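Local coordinates for protein HigA antitoxin (Streptococcus pneumoniae TIGR4, PDB 6AF4) that acts as the antitoxin of a HigBA toxin-antitoxin pair and, as a helix-turn-helix protein, probably binds DNA, at residues S26-R29 / V30-S34. Numbering follows the deposited sequence.
Sequences SDMR and VAIMS
Ser26 to Arg29 pass their carbonyls in turn to the amides of Val30 to Met33, each four residues on, as consecutive i to i+4 bonds within the unbroken helix 20-40. Met33 N to Arg29 O is 2.9 Å with 164° at the hydrogen, whereas the bond from Ala31 N to Asp27 O is more bent (141°). The next carbonyl, that of Val30, takes two donors, Ser34 N and Ser34 OG, which come from opposite faces of its plane; the hydroxyl, 2.7 Å from Val30 O, also bonds to a polar side chain of another protein's chain.

Along one side of the helix the chains of Met28 and Ile32 run across each other at a slant, CG of Met28 lying 4.2 Å from CD1 of Ile32, and both pack on Leu73 of the second subunit. This side of helix 20-40 therefore meets the second subunit, while Ile32 also touches Met64 of helix 58-65 in the helix-turn-helix region of its own chain. Elsewhere round the helix, Met33 is bent at its last torsion (chi3 -88°), which brings CE back to 3.9 Å from CB of Arg29. The guanidinium of Arg29 sets one face over CA of Ser26, which lies near the edge of the group, and outside these two segments its NE forms a salt bridge with an acidic side chain of the other protein. Asp27 turns instead to Arg14, a salt bridge that joins helix 20-40 to helix 10-17.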
ATOM      1  N   SER H  26       6.113   0.650  10.316  1.00 50.66           N
ATOM      2  CA  SER H  26       5.935   1.814  11.170  1.00 46.01           C
ATOM      3  C   SER H  26       6.233   3.086  10.387  1.00 47.46           C
ATOM      4  O   SER H  26       5.520   4.081  10.516  1.00 44.91           O
ATOM      5  CB  SER H  26       6.833   1.727  12.402  1.00 46.37           C
ATOM      6  OG  SER H  26       6.725   2.897  13.194  1.00 47.09           O
ATOM      7  N   ASP H  27       7.285   3.044   9.570  1.00 42.59           N
ATOM      8  CA  ASP H  27       7.675   4.192   8.756  1.00 44.62           C
ATOM      9  C   ASP H  27       6.596   4.555   7.738  1.00 48.83           C
ATOM     10  O   ASP H  27       6.413   5.725   7.408  1.00 46.28           O
ATOM     11  CB  ASP H  27       8.998   3.925   8.033  1.00 45.10           C
ATOM     12  CG  ASP H  27      10.209   4.142   8.927  1.00 50.52           C
ATOM     13  OD1 ASP H  27      10.069   4.809   9.974  1.00 52.09           O
ATOM     14  OD2 ASP H  27      11.304   3.652   8.576  1.00 52.89           O
ATOM     15  N   MET H  28       5.882   3.549   7.245  1.00 51.97           N
ATOM     16  CA  MET H  28       4.806   3.786   6.292  1.00 44.93           C
ATOM     17  C   MET H  28       3.611   4.433   6.980  1.00 45.36           C
ATOM     18  O   MET H  28       2.993   5.346   6.433  1.00 46.28           O
ATOM     19  CB  MET H  28       4.384   2.482   5.611  1.00 52.36           C
ATOM     20  CG  MET H  28       3.250   2.655   4.609  1.00 50.61           C
ATOM     21  SD  MET H  28       3.610   3.907   3.354  1.00 48.90           S
ATOM     22  CE  MET H  28       4.910   3.102   2.421  1.00 52.19           C
ATOM     23  N   ARG H  29       3.290   3.962   8.182  1.00 43.88           N
ATOM     24  CA  ARG H  29       2.174   4.519   8.939  1.00 43.98           C
ATOM     25  C   ARG H  29       2.419   5.980   9.305  1.00 44.03           C
ATOM     26  O   ARG H  29       1.505   6.798   9.241  1.00 54.09           O
ATOM     27  CB  ARG H  29       1.908   3.702  10.206  1.00 44.08           C
ATOM     28  CG  ARG H  29       1.271   2.343   9.951  1.00 40.39           C
ATOM     29  CD  ARG H  29       0.662   1.764  11.222  1.00 44.94           C
ATOM     30  NE  ARG H  29       1.653   1.572  12.278  1.00 52.09           N
ATOM     31  CZ  ARG H  29       2.441   0.505  12.383  1.00 48.15           C
ATOM     32  NH1 ARG H  29       2.363  -0.473  11.492  1.00 47.65           N
ATOM     33  NH2 ARG H  29       3.313   0.417  13.379  1.00 48.83           N
ATOM     34  N   VAL H  30       3.649   6.315   9.681  1.00 46.71           N
ATOM     35  CA  VAL H  30       3.949   7.696  10.042  1.00 51.41           C
ATOM     36  C   VAL H  30       4.003   8.576   8.795  1.00 48.50           C
ATOM     37  O   VAL H  30       3.660   9.755   8.856  1.00 46.70           O
ATOM     38  CB  VAL H  30       5.281   7.828  10.838  1.00 45.96           C
ATOM     39  CG1 VAL H  30       5.291   6.880  12.029  1.00 46.59           C
ATOM     40  CG2 VAL H  30       6.488   7.589   9.949  1.00 46.74           C
ATOM     41  N   ALA H  31       4.411   8.000   7.665  1.00 48.40           N
ATOM     42  CA  ALA H  31       4.488   8.745   6.411  1.00 49.03           C
ATOM     43  C   ALA H  31       3.093   9.158   5.954  1.00 52.06           C
ATOM     44  O   ALA H  31       2.891  10.263   5.447  1.00 47.55           O
ATOM     45  CB  ALA H  31       5.177   7.917   5.339  1.00 34.13           C
ATOM     46  N   ILE H  32       2.136   8.257   6.146  1.00 48.12           N
ATOM     47  CA  ILE H  32       0.738   8.523   5.836  1.00 51.43           C
ATOM     48  C   ILE H  32       0.134   9.504   6.839  1.00 52.87           C
ATOM     49  O   ILE H  32      -0.563  10.446   6.456  1.00 58.76           O
ATOM     50  CB  ILE H  32      -0.081   7.219   5.825  1.00 46.37           C
ATOM     51  CG1 ILE H  32       0.311   6.363   4.621  1.00 38.01           C
ATOM     52  CG2 ILE H  32      -1.567   7.513   5.803  1.00 43.44           C
ATOM     53  CD1 ILE H  32      -0.238   4.963   4.678  1.00 41.28           C
ATOM     54  N   MET H  33       0.404   9.280   8.121  1.00 46.55           N
ATOM     55  CA  MET H  33      -0.034  10.202   9.161  1.00 55.84           C
ATOM     56  C   MET H  33       0.529  11.596   8.907  1.00 55.10           C
ATOM     57  O   MET H  33      -0.167  12.591   9.088  1.00 56.02           O
ATOM     58  CB  MET H  33       0.391   9.708  10.548  1.00 58.83           C
ATOM     59  CG  MET H  33      -0.530   8.661  11.154  1.00 56.19           C
ATOM     60  SD  MET H  33      -0.011   8.139  12.807  1.00 69.81           S
ATOM     61  CE  MET H  33       1.117   6.808  12.413  1.00 45.57           C
ATOM     62  N   SER H  34       1.787  11.654   8.478  1.00 57.02           N
ATOM     63  CA  SER H  34       2.454  12.924   8.201  1.00 59.34           C
ATOM     64  C   SER H  34       1.740  13.724   7.120  1.00 67.86           C
ATOM     65  O   SER H  34       1.479  14.914   7.292  1.00 72.05           O
ATOM     66  CB  SER H  34       3.906  12.690   7.786  1.00 55.92           C
ATOM     67  OG  SER H  34       4.674  12.217   8.876  1.00 60.33           O
TER